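Local coordinates for protein transferrin (Manduca sexta, PDB 6WB6) that binds a single ferric ion together with a carbonate anion and carries iron as a secreted, glycosylated transport protein of an insect, at residues V34-R39 with L43-Q48; V353-T358 with N629-N634; D540-S545 with S550-N555. All blocks are in the same frame, centred on the assembly; numbering follows the deposited sequence.

Contact 1: residues V34-R39 with L43-Q48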
ATOM      1  N   VAL A  34     -24.282 -10.385  -2.823  1.00 27.70           N
ATOM      2  CA  VAL A  34     -24.492  -9.056  -2.253  1.00 22.39           C
ATOM      3  C   VAL A  34     -23.209  -8.262  -2.464  1.00 28.56           C
ATOM      4  O   VAL A  34     -22.169  -8.629  -1.903  1.00 21.17           O
ATOM      5  CB  VAL A  34     -24.846  -9.123  -0.761  1.00 22.67           C
ATOM      6  CG1 VAL A  34     -25.191  -7.713  -0.208  1.00 27.32           C
ATOM      7  CG2 VAL A  34     -25.958 -10.102  -0.523  1.00 27.55           C
ATOM      8  N   PRO A  35     -23.216  -7.187  -3.256  1.00 28.38           N
ATOM      9  CA  PRO A  35     -21.981  -6.421  -3.435  1.00 23.73           C
ATOM     10  C   PRO A  35     -21.643  -5.623  -2.197  1.00 28.09           C
ATOM     11  O   PRO A  35     -22.522  -5.162  -1.467  1.00 31.03           O
ATOM     12  CB  PRO A  35     -22.299  -5.495  -4.613  1.00 34.05           C
ATOM     13  CG  PRO A  35     -23.799  -5.307  -4.528  1.00 32.98           C
ATOM     14  CD  PRO A  35     -24.325  -6.635  -4.058  1.00 28.87           C
ATOM     15  N   ALA A  36     -20.342  -5.461  -1.962  1.00 26.48           N
ATOM     16  CA  ALA A  36     -19.871  -4.503  -0.986  1.00 18.91           C
ATOM     17  C   ALA A  36     -18.724  -3.713  -1.588  1.00 27.06           C
ATOM     18  O   ALA A  36     -18.234  -4.010  -2.682  1.00 23.43           O
ATOM     19  CB  ALA A  36     -19.441  -5.160   0.333  1.00 22.22           C
ATOM     20  N   ARG A  37     -18.353  -2.648  -0.879  1.00 22.28           N
ATOM     21  CA  ARG A  37     -17.215  -1.828  -1.297  1.00 35.03           C
ATOM     22  C   ARG A  37     -15.931  -2.646  -1.285  1.00 23.09           C
ATOM     23  O   ARG A  37     -15.046  -2.463  -2.135  1.00 20.50           O
ATOM     24  CB  ARG A  37     -17.088  -0.616  -0.360  1.00 27.15           C
ATOM     25  CG  ARG A  37     -15.736   0.122  -0.440  1.00 33.02           C
ATOM     26  CD  ARG A  37     -15.542   1.102   0.722  1.00 23.94           C
ATOM     27  NE  ARG A  37     -14.955   0.419   1.861  1.00 25.22           N
ATOM     28  CZ  ARG A  37     -15.547   0.231   3.033  1.00 18.84           C
ATOM     29  NH1 ARG A  37     -16.759   0.719   3.268  1.00 27.18           N
ATOM     30  NH2 ARG A  37     -14.903  -0.415   3.988  1.00 23.44           N
ATOM     31  N   ASP A  38     -15.813  -3.536  -0.315  1.00 18.89           N
ATOM     32  CA  ASP A  38     -14.642  -4.382  -0.151  1.00 24.08           C
ATOM     33  C   ASP A  38     -14.949  -5.353   0.971  1.00 28.54           C
ATOM     34  O   ASP A  38     -16.003  -5.258   1.622  1.00 21.04           O
ATOM     35  CB  ASP A  38     -13.412  -3.539   0.163  1.00 25.71           C
ATOM     36  CG  ASP A  38     -13.670  -2.507   1.294  1.00 24.01           C
ATOM     37  OD1 ASP A  38     -14.242  -2.859   2.357  1.00 21.02           O
ATOM     38  OD2 ASP A  38     -13.287  -1.343   1.105  1.00 22.07           O
ATOM     39  N   ARG A  39     -13.999  -6.253   1.240  1.00 19.96           N
ATOM     40  CA  ARG A  39     -14.210  -7.234   2.290  1.00 18.02           C
ATOM     41  C   ARG A  39     -14.476  -6.569   3.643  1.00 17.60           C
ATOM     42  O   ARG A  39     -15.283  -7.071   4.435  1.00 19.95           O
ATOM     43  CB  ARG A  39     -13.006  -8.158   2.370  1.00 18.66           C
ATOM     44  CG  ARG A  39     -13.297  -9.420   3.116  1.00 22.52           C
ATOM     45  CD  ARG A  39     -12.140 -10.388   3.090  1.00 23.77           C
ATOM     46  NE  ARG A  39     -12.111 -11.175   1.857  1.00 27.67           N
ATOM     47  CZ  ARG A  39     -11.111 -11.980   1.514  1.00 27.80           C
ATOM     48  NH1 ARG A  39     -10.028 -12.106   2.293  1.00 25.61           N
ATOM     49  NH2 ARG A  39     -11.179 -12.645   0.382  1.00 25.38           N
ATOM     50  N   LEU A  43     -17.892  -7.515   6.072  1.00 16.88           N
ATOM     51  CA  LEU A  43     -18.075  -7.982   7.443  1.00 17.01           C
ATOM     52  C   LEU A  43     -19.196  -7.206   8.130  1.00 19.44           C
ATOM     53  O   LEU A  43     -19.973  -7.783   8.900  1.00 25.10           O
ATOM     54  CB  LEU A  43     -16.763  -7.873   8.232  1.00 19.43           C
ATOM     55  CG  LEU A  43     -15.614  -8.720   7.653  1.00 29.00           C
ATOM     56  CD1 LEU A  43     -14.281  -8.343   8.287  1.00 28.52           C
ATOM     57  CD2 LEU A  43     -15.874 -10.238   7.765  1.00 19.21           C
ATOM     58  N   SER A  44     -19.288  -5.896   7.863  1.00 20.84           N
ATOM     59  CA  SER A  44     -20.375  -5.094   8.418  1.00 28.05           C
ATOM     60  C   SER A  44     -21.724  -5.600   7.914  1.00 20.81           C
ATOM     61  O   SER A  44     -22.660  -5.785   8.699  1.00 19.13           O
ATOM     62  CB  SER A  44     -20.189  -3.619   8.053  1.00 24.45           C
ATOM     63  OG  SER A  44     -19.217  -3.005   8.877  1.00 36.65           O
ATOM     64  N   PHE A  45     -21.819  -5.856   6.605  1.00 26.34           N
ATOM     65  CA  PHE A  45     -23.049  -6.388   6.034  1.00 21.81           C
ATOM     66  C   PHE A  45     -23.376  -7.757   6.588  1.00 19.02           C
ATOM     67  O   PHE A  45     -24.555  -8.123   6.662  1.00 19.71           O
ATOM     68  CB  PHE A  45     -22.951  -6.488   4.516  1.00 20.09           C
ATOM     69  CG  PHE A  45     -22.957  -5.178   3.807  1.00 27.86           C
ATOM     70  CD1 PHE A  45     -23.166  -3.981   4.494  1.00 25.41           C
ATOM     71  CD2 PHE A  45     -22.782  -5.140   2.436  1.00 27.86           C
ATOM     72  CE1 PHE A  45     -23.185  -2.783   3.817  1.00 25.66           C
ATOM     73  CE2 PHE A  45     -22.791  -3.950   1.756  1.00 28.37           C
ATOM     74  CZ  PHE A  45     -22.995  -2.757   2.454  1.00 26.87           C
ATOM     75  N   VAL A  46     -22.364  -8.546   6.949  1.00 22.38           N
ATOM     76  CA  VAL A  46     -22.646  -9.852   7.527  1.00 19.51           C
ATOM     77  C   VAL A  46     -23.212  -9.681   8.919  1.00 19.26           C
ATOM     78  O   VAL A  46     -24.212 -10.303   9.281  1.00 19.67           O
ATOM     79  CB  VAL A  46     -21.395 -10.748   7.553  1.00 24.58           C
ATOM     80  CG1 VAL A  46     -21.697 -12.054   8.336  1.00 21.06           C
ATOM     81  CG2 VAL A  46     -20.938 -11.063   6.145  1.00 26.61           C
ATOM     82  N   GLN A  47     -22.566  -8.847   9.730  1.00 24.98           N
ATOM     83  CA  GLN A  47     -23.107  -8.573  11.056  1.00 27.61           C
ATOM     84  C   GLN A  47     -24.529  -8.035  10.956  1.00 22.72           C
ATOM     85  O   GLN A  47     -25.412  -8.437  11.719  1.00 24.63           O
ATOM     86  CB  GLN A  47     -22.219  -7.573  11.794  1.00 26.28           C
ATOM     87  CG  GLN A  47     -22.751  -7.228  13.186  1.00 23.46           C
ATOM     88  CD  GLN A  47     -22.882  -8.456  14.052  1.00 27.29           C
ATOM     89  OE1 GLN A  47     -22.029  -9.346  14.033  1.00 31.22           O
ATOM     90  NE2 GLN A  47     -23.963  -8.527  14.800  1.00 29.54           N
ATOM     91  N   GLN A  48     -24.761  -7.128  10.014  1.00 23.49           N
ATOM     92  CA  GLN A  48     -26.057  -6.495   9.798  1.00 27.14           C
ATOM     93  C   GLN A  48     -27.058  -7.382   9.071  1.00 24.81           C
ATOM     94  O   GLN A  48     -28.177  -6.931   8.807  1.00 22.00           O
ATOM     95  CB  GLN A  48     -25.884  -5.209   8.987  1.00 30.67           C
ATOM     96  CG  GLN A  48     -25.156  -4.066   9.702  1.00 20.82           C
ATOM     97  CD  GLN A  48     -24.663  -3.010   8.710  1.00 26.25           C
ATOM     98  OE1 GLN A  48     -24.583  -3.266   7.508  1.00 35.54           O
ATOM     99  NE2 GLN A  48     -24.353  -1.825   9.202  1.00 32.97           N
TER
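The apolar part of this contact centres on Phe45, whose ring reaches from helix 39-47 to the end of strand 31-36. Ala36 CB lies 3.8 Å from Phe45 CE2 and nearly as close to CD2. It approaches the ring obliquely. Val34 CG1 adds a looser touch at 4.4 Å from Phe45 CD2, also oblique. The CB atoms of Val34 and Ala36 point toward the helix, that of Pro35 away. Pro35 still takes part through its backbone: its O lies in the ring plane, at the edge, 3.5 Å from Phe45 CE2. With CG anti to the carbonyl carbon (chi1 -71°), the Phe45 ring extends toward the strand. An alanine in its place is likely to open a gap beside Ala36 and remove the ring that Val34 touches here.

This is the connection from strand 31-36 to helix 39-47 in the N-terminal transferrin lobe. Strand 31-36 pairs in parallel with strand 5-10, and the chain then turns into the helix. Segments 34-36 and 43-47 run at 135° to each other. Leu43 and Val46 pack on strand 53-56.

Polar bonds shape the turn and the first helical turn. Asp38 is the N-cap residue, and its OD1 accepts the backbone N of Glu41. Its OD2 accepts the backbone N of Asn619. Across the two segments, Leu43 N donates to Arg39 O at 3.1 Å, a routine helix bond with an N-H...O angle of 151°. Leu43 CG sits 3.6 Å from the same Arg39 O. Arg39 sends its guanidinium elsewhere, to a salt bridge with Asp60. A weak, long ion pair joins it to Asp57, predicted to bind iron but not among the protein ligands seen here, which are Tyr90 and Tyr204.

Contact 2: residues V353-T358 with N629-N634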
ATOM      1  N   VAL A 353      -0.250   7.497  14.426  1.00 20.94           N
ATOM      2  CA  VAL A 353      -0.211   8.557  13.438  1.00 16.16           C
ATOM      3  C   VAL A 353      -1.650   9.036  13.229  1.00 23.09           C
ATOM      4  O   VAL A 353      -2.552   8.238  12.916  1.00 18.85           O
ATOM      5  CB  VAL A 353       0.452   8.084  12.140  1.00 18.54           C
ATOM      6  CG1 VAL A 353      -0.313   6.936  11.500  1.00 24.62           C
ATOM      7  CG2 VAL A 353       0.603   9.233  11.161  1.00 16.89           C
ATOM      8  N   ARG A 354      -1.870  10.326  13.448  1.00 18.64           N
ATOM      9  CA  ARG A 354      -3.210  10.915  13.428  1.00 23.75           C
ATOM     10  C   ARG A 354      -3.373  11.646  12.108  1.00 15.29           C
ATOM     11  O   ARG A 354      -2.686  12.642  11.857  1.00 22.01           O
ATOM     12  CB  ARG A 354      -3.427  11.872  14.597  1.00 18.82           C
ATOM     13  CG  ARG A 354      -3.167  11.274  15.959  1.00 19.69           C
ATOM     14  CD  ARG A 354      -3.052  12.348  17.005  1.00 19.65           C
ATOM     15  NE  ARG A 354      -1.832  13.136  16.780  1.00 25.25           N
ATOM     16  CZ  ARG A 354      -1.516  14.248  17.438  1.00 25.78           C
ATOM     17  NH1 ARG A 354      -2.337  14.734  18.367  1.00 24.30           N
ATOM     18  NH2 ARG A 354      -0.391  14.895  17.140  1.00 31.87           N
ATOM     19  N   LEU A 355      -4.229  11.119  11.245  1.00 16.14           N
ATOM     20  CA  LEU A 355      -4.546  11.772   9.985  1.00 21.60           C
ATOM     21  C   LEU A 355      -5.732  12.691  10.210  1.00 24.44           C
ATOM     22  O   LEU A 355      -6.737  12.272  10.790  1.00 19.49           O
ATOM     23  CB  LEU A 355      -4.892  10.764   8.896  1.00 19.50           C
ATOM     24  CG  LEU A 355      -5.478  11.398   7.626  1.00 20.00           C
ATOM     25  CD1 LEU A 355      -4.494  12.309   6.946  1.00 18.76           C
ATOM     26  CD2 LEU A 355      -5.999  10.324   6.662  1.00 26.43           C
ATOM     27  N   CYS A 356      -5.623  13.924   9.746  1.00 29.21           N
ATOM     28  CA  CYS A 356      -6.719  14.869   9.879  1.00 19.04           C
ATOM     29  C   CYS A 356      -7.606  14.757   8.647  1.00 25.67           C
ATOM     30  O   CYS A 356      -7.110  14.763   7.515  1.00 20.31           O
ATOM     31  CB  CYS A 356      -6.205  16.293  10.040  1.00 29.02           C
ATOM     32  SG  CYS A 356      -7.571  17.431  10.494  1.00 29.12           S
ATOM     33  N   VAL A 357      -8.908  14.591   8.876  1.00 24.05           N
ATOM     34  CA  VAL A 357      -9.903  14.489   7.822  1.00 20.98           C
ATOM     35  C   VAL A 357     -10.897  15.634   7.978  1.00 25.72           C
ATOM     36  O   VAL A 357     -11.063  16.199   9.059  1.00 22.17           O
ATOM     37  CB  VAL A 357     -10.631  13.136   7.869  1.00 24.59           C
ATOM     38  CG1 VAL A 357      -9.632  11.993   7.781  1.00 29.94           C
ATOM     39  CG2 VAL A 357     -11.422  13.028   9.148  1.00 24.31           C
ATOM     40  N   THR A 358     -11.580  15.959   6.881  1.00 22.59           N
ATOM     41  CA  THR A 358     -12.446  17.130   6.836  1.00 30.96           C
ATOM     42  C   THR A 358     -13.920  16.802   6.652  1.00 31.16           C
ATOM     43  O   THR A 358     -14.690  17.709   6.336  1.00 29.09           O
ATOM     44  CB  THR A 358     -12.032  18.072   5.708  1.00 24.74           C
ATOM     45  OG1 THR A 358     -12.052  17.367   4.465  1.00 32.58           O
ATOM     46  CG2 THR A 358     -10.641  18.633   5.941  1.00 29.69           C
ATOM     47  N   ASN A 629     -13.264  10.309  -4.105  1.00 29.96           N
ATOM     48  CA  ASN A 629     -12.135  11.147  -3.758  1.00 26.15           C
ATOM     49  C   ASN A 629     -12.088  11.406  -2.270  1.00 25.83           C
ATOM     50  O   ASN A 629     -11.574  12.433  -1.834  1.00 19.62           O
ATOM     51  CB  ASN A 629     -12.196  12.467  -4.519  1.00 30.69           C
ATOM     52  CG  ASN A 629     -12.257  12.250  -5.987  1.00 30.28           C
ATOM     53  OD1 ASN A 629     -11.661  11.294  -6.510  1.00 23.16           O
ATOM     54  ND2 ASN A 629     -13.002  13.102  -6.676  1.00 32.62           N
ATOM     55  N   VAL A 630     -12.625  10.468  -1.499  1.00 18.38           N
ATOM     56  CA  VAL A 630     -12.566  10.557  -0.052  1.00 19.95           C
ATOM     57  C   VAL A 630     -11.150  10.202   0.392  1.00 24.41           C
ATOM     58  O   VAL A 630     -10.676   9.089   0.138  1.00 18.19           O
ATOM     59  CB  VAL A 630     -13.600   9.636   0.597  1.00 17.79           C
ATOM     60  CG1 VAL A 630     -13.656   9.910   2.070  1.00 16.12           C
ATOM     61  CG2 VAL A 630     -14.980   9.838  -0.043  1.00 31.44           C
ATOM     62  N   ILE A 631     -10.481  11.144   1.066  1.00 24.43           N
ATOM     63  CA  ILE A 631      -9.091  11.015   1.532  1.00 22.18           C
ATOM     64  C   ILE A 631      -8.132  10.970   0.353  1.00 22.34           C
ATOM     65  O   ILE A 631      -7.201  11.773   0.275  1.00 24.63           O
ATOM     66  CB  ILE A 631      -8.870   9.783   2.430  1.00 26.55           C
ATOM     67  CG1 ILE A 631      -9.733   9.900   3.685  1.00 17.58           C
ATOM     68  CG2 ILE A 631      -7.393   9.707   2.842  1.00 23.79           C
ATOM     69  CD1 ILE A 631      -9.592   8.809   4.679  1.00 19.95           C
ATOM     70  N   PHE A 632      -8.327  10.018  -0.551  1.00 18.29           N
ATOM     71  CA  PHE A 632      -7.524   9.925  -1.761  1.00 14.95           C
ATOM     72  C   PHE A 632      -8.418  10.182  -2.957  1.00 24.26           C
ATOM     73  O   PHE A 632      -9.615   9.886  -2.930  1.00 17.97           O
ATOM     74  CB  PHE A 632      -6.835   8.541  -1.897  1.00 21.68           C
ATOM     75  CG  PHE A 632      -6.070   8.103  -0.641  1.00 20.48           C
ATOM     76  CD1 PHE A 632      -4.829   8.632  -0.349  1.00 22.20           C
ATOM     77  CD2 PHE A 632      -6.615   7.185   0.226  1.00 21.94           C
ATOM     78  CE1 PHE A 632      -4.148   8.278   0.794  1.00 17.22           C
ATOM     79  CE2 PHE A 632      -5.942   6.802   1.370  1.00 24.16           C
ATOM     80  CZ  PHE A 632      -4.692   7.348   1.656  1.00 21.28           C
ATOM     81  N   ASN A 633      -7.834  10.711  -4.023  1.00 20.85           N
ATOM     82  CA  ASN A 633      -8.591  10.789  -5.259  1.00 21.63           C
ATOM     83  C   ASN A 633      -8.715   9.404  -5.866  1.00 18.90           C
ATOM     84  O   ASN A 633      -7.767   8.615  -5.833  1.00 23.77           O
ATOM     85  CB  ASN A 633      -7.929  11.735  -6.238  1.00 24.78           C
ATOM     86  CG  ASN A 633      -8.048  13.161  -5.791  1.00 27.35           C
ATOM     87  OD1 ASN A 633      -9.153  13.672  -5.692  1.00 30.94           O
ATOM     88  ND2 ASN A 633      -6.919  13.795  -5.470  1.00 19.17           N
ATOM     89  N   ASN A 634      -9.899   9.107  -6.400  1.00 23.37           N
ATOM     90  CA  ASN A 634     -10.118   7.823  -7.069  1.00 20.86           C
ATOM     91  C   ASN A 634      -9.082   7.569  -8.154  1.00 22.86           C
ATOM     92  O   ASN A 634      -8.787   6.418  -8.462  1.00 25.93           O
ATOM     93  CB  ASN A 634     -11.529   7.760  -7.678  1.00 22.63           C
ATOM     94  CG  ASN A 634     -12.637   7.618  -6.633  1.00 29.59           C
ATOM     95  OD1 ASN A 634     -12.537   8.123  -5.499  1.00 30.94           O
ATOM     96  ND2 ASN A 634     -13.722   6.947  -7.024  1.00 33.54           N
TER
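Ile631 overlaps Leu355 and Val357, two side chains on the same side of strand 352-357. Ile631 sits at the centre of a classic gamma turn, closed by a weak bond from Phe632 N to Val630 O, that presents it to the strand. Strand 352-357 pairs in parallel with strand 381-386 in the C-terminal transferrin lobe. The contact joins it to a loop far along the chain, just before strand 638-641, the edge strand of an antiparallel sheet in the same lobe. It is purely apolar, with no hydrogen bond between the segments.

Ile631 uses both of its branches. CG2 meets Leu355 CD2 at 4.1 Å, and the two side chains cross obliquely. The other branch ends in CD1, which lies 4.4 Å from Val357 CG1. The first torsion of Ile631 sets this fork: CG1 is anti to the carbonyl carbon (chi1 -62°), while CG2 is anti to the backbone N. On the strand, Leu355 CG is anti to its own backbone N (chi1 170°), and CD2 is the methyl that meets the loop. Helix 360-375 adds Cys366 and Met369 to the surroundings of Ile631. Its Ala362 touches both Val357 and Val630, so the helix packs against both segments.

Inside the loop, Ile631 CG2 also lies over one face of the Phe632 ring, offset toward its rim. The same methyl contacts Leu355 and the next residue along the loop. The Phe632 ring in turn meets Trp588. Arg586 NH1 bonds Asn629 O. Val630 O is bound by Lys365 NZ.

Two asparagines close the base of the loop by a reciprocal pair of bonds. Asn629 N donates to Asn634 OD1 at 2.7 Å, from above the carbonyl plane, and Asn634 N donates to Asn629 OD1 at 2.8 Å, in the carbonyl plane.

Contact 3: residues D540-S545 with S550-N555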
ATOM      1  N   ASP A 540       0.121  28.868 -30.680  1.00 33.89           N
ATOM      2  CA  ASP A 540       1.239  28.075 -31.194  1.00 41.64           C
ATOM      3  C   ASP A 540       1.771  27.084 -30.169  1.00 35.58           C
ATOM      4  O   ASP A 540       2.697  26.321 -30.473  1.00 32.10           O
ATOM      5  CB  ASP A 540       2.366  29.013 -31.641  1.00 35.19           C
ATOM      6  CG  ASP A 540       1.863  30.127 -32.532  1.00 37.01           C
ATOM      7  OD1 ASP A 540       1.515  29.813 -33.689  1.00 31.35           O
ATOM      8  OD2 ASP A 540       1.763  31.292 -32.063  1.00 31.95           O
ATOM      9  N   VAL A 541       1.217  27.093 -28.961  1.00 30.91           N
ATOM     10  CA  VAL A 541       1.631  26.195 -27.891  1.00 33.89           C
ATOM     11  C   VAL A 541       0.498  26.161 -26.873  1.00 29.13           C
ATOM     12  O   VAL A 541      -0.127  27.188 -26.597  1.00 28.92           O
ATOM     13  CB  VAL A 541       2.968  26.665 -27.267  1.00 28.41           C
ATOM     14  CG1 VAL A 541       2.816  28.075 -26.682  1.00 35.82           C
ATOM     15  CG2 VAL A 541       3.464  25.693 -26.195  1.00 32.53           C
ATOM     16  N   ALA A 542       0.220  24.979 -26.325  1.00 27.63           N
ATOM     17  CA  ALA A 542      -0.836  24.834 -25.327  1.00 28.63           C
ATOM     18  C   ALA A 542      -0.230  24.406 -23.999  1.00 24.84           C
ATOM     19  O   ALA A 542       0.331  23.315 -23.904  1.00 27.27           O
ATOM     20  CB  ALA A 542      -1.893  23.822 -25.771  1.00 20.66           C
ATOM     21  N   PHE A 543      -0.351  25.260 -22.976  1.00 23.04           N
ATOM     22  CA  PHE A 543       0.061  24.919 -21.610  1.00 26.98           C
ATOM     23  C   PHE A 543      -1.123  24.248 -20.924  1.00 24.56           C
ATOM     24  O   PHE A 543      -2.070  24.908 -20.472  1.00 19.19           O
ATOM     25  CB  PHE A 543       0.525  26.141 -20.829  1.00 26.90           C
ATOM     26  CG  PHE A 543       1.615  26.896 -21.507  1.00 28.09           C
ATOM     27  CD1 PHE A 543       2.946  26.562 -21.290  1.00 34.17           C
ATOM     28  CD2 PHE A 543       1.317  27.923 -22.392  1.00 26.13           C
ATOM     29  CE1 PHE A 543       3.959  27.246 -21.940  1.00 23.40           C
ATOM     30  CE2 PHE A 543       2.329  28.603 -23.052  1.00 29.36           C
ATOM     31  CZ  PHE A 543       3.646  28.267 -22.821  1.00 26.49           C
ATOM     32  N   VAL A 544      -1.053  22.929 -20.841  1.00 23.36           N
ATOM     33  CA  VAL A 544      -2.109  22.104 -20.288  1.00 23.75           C
ATOM     34  C   VAL A 544      -1.458  21.171 -19.284  1.00 24.05           C
ATOM     35  O   VAL A 544      -0.246  21.176 -19.111  1.00 22.35           O
ATOM     36  CB  VAL A 544      -2.846  21.337 -21.393  1.00 18.85           C
ATOM     37  CG1 VAL A 544      -3.574  22.336 -22.297  1.00 23.43           C
ATOM     38  CG2 VAL A 544      -1.859  20.492 -22.213  1.00 21.65           C
ATOM     39  N   SER A 545      -2.277  20.401 -18.589  1.00 21.69           N
ATOM     40  CA  SER A 545      -1.760  19.358 -17.731  1.00 20.56           C
ATOM     41  C   SER A 545      -1.518  18.116 -18.558  1.00 21.33           C
ATOM     42  O   SER A 545      -2.227  17.860 -19.528  1.00 26.94           O
ATOM     43  CB  SER A 545      -2.734  19.002 -16.611  1.00 26.74           C
ATOM     44  OG  SER A 545      -2.374  17.724 -16.071  1.00 25.68           O
ATOM     45  N   SER A 550      -5.076  13.360 -23.527  1.00 28.98           N
ATOM     46  CA  SER A 550      -5.971  12.547 -24.358  1.00 30.05           C
ATOM     47  C   SER A 550      -6.724  13.382 -25.378  1.00 29.79           C
ATOM     48  O   SER A 550      -7.179  12.854 -26.402  1.00 28.08           O
ATOM     49  CB  SER A 550      -6.980  11.808 -23.484  1.00 24.53           C
ATOM     50  OG  SER A 550      -7.811  12.725 -22.801  1.00 39.02           O
ATOM     51  N   HIS A 551      -6.906  14.666 -25.105  1.00 26.55           N
ATOM     52  CA  HIS A 551      -7.531  15.573 -26.051  1.00 25.83           C
ATOM     53  C   HIS A 551      -6.610  15.967 -27.207  1.00 31.79           C
ATOM     54  O   HIS A 551      -6.996  16.847 -27.979  1.00 35.06           O
ATOM     55  CB  HIS A 551      -8.009  16.844 -25.330  1.00 26.75           C
ATOM     56  CG  HIS A 551      -8.992  16.585 -24.232  1.00 32.96           C
ATOM     57  ND1 HIS A 551     -10.346  16.799 -24.380  1.00 34.92           N
ATOM     58  CD2 HIS A 551      -8.819  16.125 -22.969  1.00 29.67           C
ATOM     59  CE1 HIS A 551     -10.963  16.490 -23.253  1.00 35.91           C
ATOM     60  NE2 HIS A 551     -10.060  16.079 -22.380  1.00 31.69           N
ATOM     61  N   PHE A 552      -5.418  15.369 -27.332  1.00 32.24           N
ATOM     62  CA  PHE A 552      -4.463  15.723 -28.379  1.00 32.65           C
ATOM     63  C   PHE A 552      -4.043  14.479 -29.138  1.00 29.62           C
ATOM     64  O   PHE A 552      -3.552  13.522 -28.534  1.00 35.91           O
ATOM     65  CB  PHE A 552      -3.189  16.376 -27.832  1.00 25.35           C
ATOM     66  CG  PHE A 552      -3.405  17.709 -27.226  1.00 25.37           C
ATOM     67  CD1 PHE A 552      -3.695  17.822 -25.884  1.00 23.96           C
ATOM     68  CD2 PHE A 552      -3.327  18.853 -27.996  1.00 23.97           C
ATOM     69  CE1 PHE A 552      -3.907  19.067 -25.304  1.00 31.95           C
ATOM     70  CE2 PHE A 552      -3.522  20.092 -27.434  1.00 34.69           C
ATOM     71  CZ  PHE A 552      -3.811  20.207 -26.077  1.00 23.75           C
ATOM     72  N   ASP A 553      -4.163  14.535 -30.459  1.00 31.59           N
ATOM     73  CA  ASP A 553      -3.821  13.403 -31.321  1.00 34.17           C
ATOM     74  C   ASP A 553      -2.314  13.136 -31.300  1.00 28.08           C
ATOM     75  O   ASP A 553      -1.510  13.986 -31.695  1.00 33.94           O
ATOM     76  CB  ASP A 553      -4.319  13.694 -32.737  1.00 37.73           C
ATOM     77  CG  ASP A 553      -4.124  12.529 -33.685  1.00 35.96           C
ATOM     78  OD1 ASP A 553      -2.965  12.167 -33.951  1.00 32.58           O
ATOM     79  OD2 ASP A 553      -5.135  11.976 -34.167  1.00 40.76           O
ATOM     80  N   ALA A 554      -1.931  11.946 -30.841  1.00 34.17           N
ATOM     81  CA  ALA A 554      -0.516  11.621 -30.673  1.00 30.81           C
ATOM     82  C   ALA A 554       0.273  11.714 -31.979  1.00 37.68           C
ATOM     83  O   ALA A 554       1.474  12.020 -31.963  1.00 36.30           O
ATOM     84  CB  ALA A 554      -0.385  10.215 -30.091  1.00 44.73           C
ATOM     85  N   ASN A 555      -0.370  11.441 -33.111  1.00 25.66           N
ATOM     86  CA  ASN A 555       0.312  11.518 -34.394  1.00 35.40           C
ATOM     87  C   ASN A 555       0.542  12.949 -34.862  1.00 29.83           C
ATOM     88  O   ASN A 555       1.416  13.169 -35.702  1.00 30.24           O
ATOM     89  CB  ASN A 555      -0.480  10.750 -35.461  1.00 33.24           C
ATOM     90  CG  ASN A 555      -0.676   9.303 -35.102  1.00 30.16           C
ATOM     91  OD1 ASN A 555       0.191   8.677 -34.488  1.00 36.42           O
ATOM     92  ND2 ASN A 555      -1.830   8.767 -35.453  1.00 38.20           N
TER
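Phe552 packs its ring against the side of strand 542-545 that carries Ala542 and Val544. The packed part is wholly apolar. Val544 CG2 lies 4.0 Å from Phe552 CE1, and Ala542 CB lies 4.1 Å from Phe552 CZ. Both methyls approach the ring obliquely. The Val544 and Phe552 side chains come from opposite directions and meet between the two backbones. The ring spans the gap there, since Ala542 CA and Phe552 CA stay 10.3 Å apart. Phe552 CG is anti to the carbonyl carbon (chi1 -67°), which extends the ring toward the strand.

This strand lies in the mixed sheet of the C-terminal transferrin lobe, antiparallel to strand 437-443 and parallel to strand 458-461. The segment 550-555 is part of the connection to strand 557-560, which also pairs with strand 437-443. Around Phe552, Trp531 and Leu534 of helix 530-535 pack on the ring, and Tyr557 meets it edge-to-face.

The outer side is looser. Ser550, His551, Ala554 and Asn555 are exposed, and no hydrogen bond links the segments. His551 stacks on Trp531. Further along, Asn555 gives its N to Asp553 OD1 in a weak bond of 2.8 Å.

How the contacts relate
Contact 1 belongs to the N-terminal lobe and is partly buried. Contacts 2 and 3 belong to the C-terminal lobe, and both are buried. In sequence, contact 3 is nested inside the long stretch of chain between the two segments of contact 2, yet their centres are 32 Å apart. Contact 1 lies nearer contact 2, with centres about 22 Å apart, but the two do not touch. All three pack apolar side chains. Contacts 1 and 3 each set a phenylalanine against a neighbouring strand. Contact 2 uses a branched aliphatic residue and joins parts distant in sequence. The one cross-segment hydrogen bond, in contact 1, is intra-helical, because its segments share a helix.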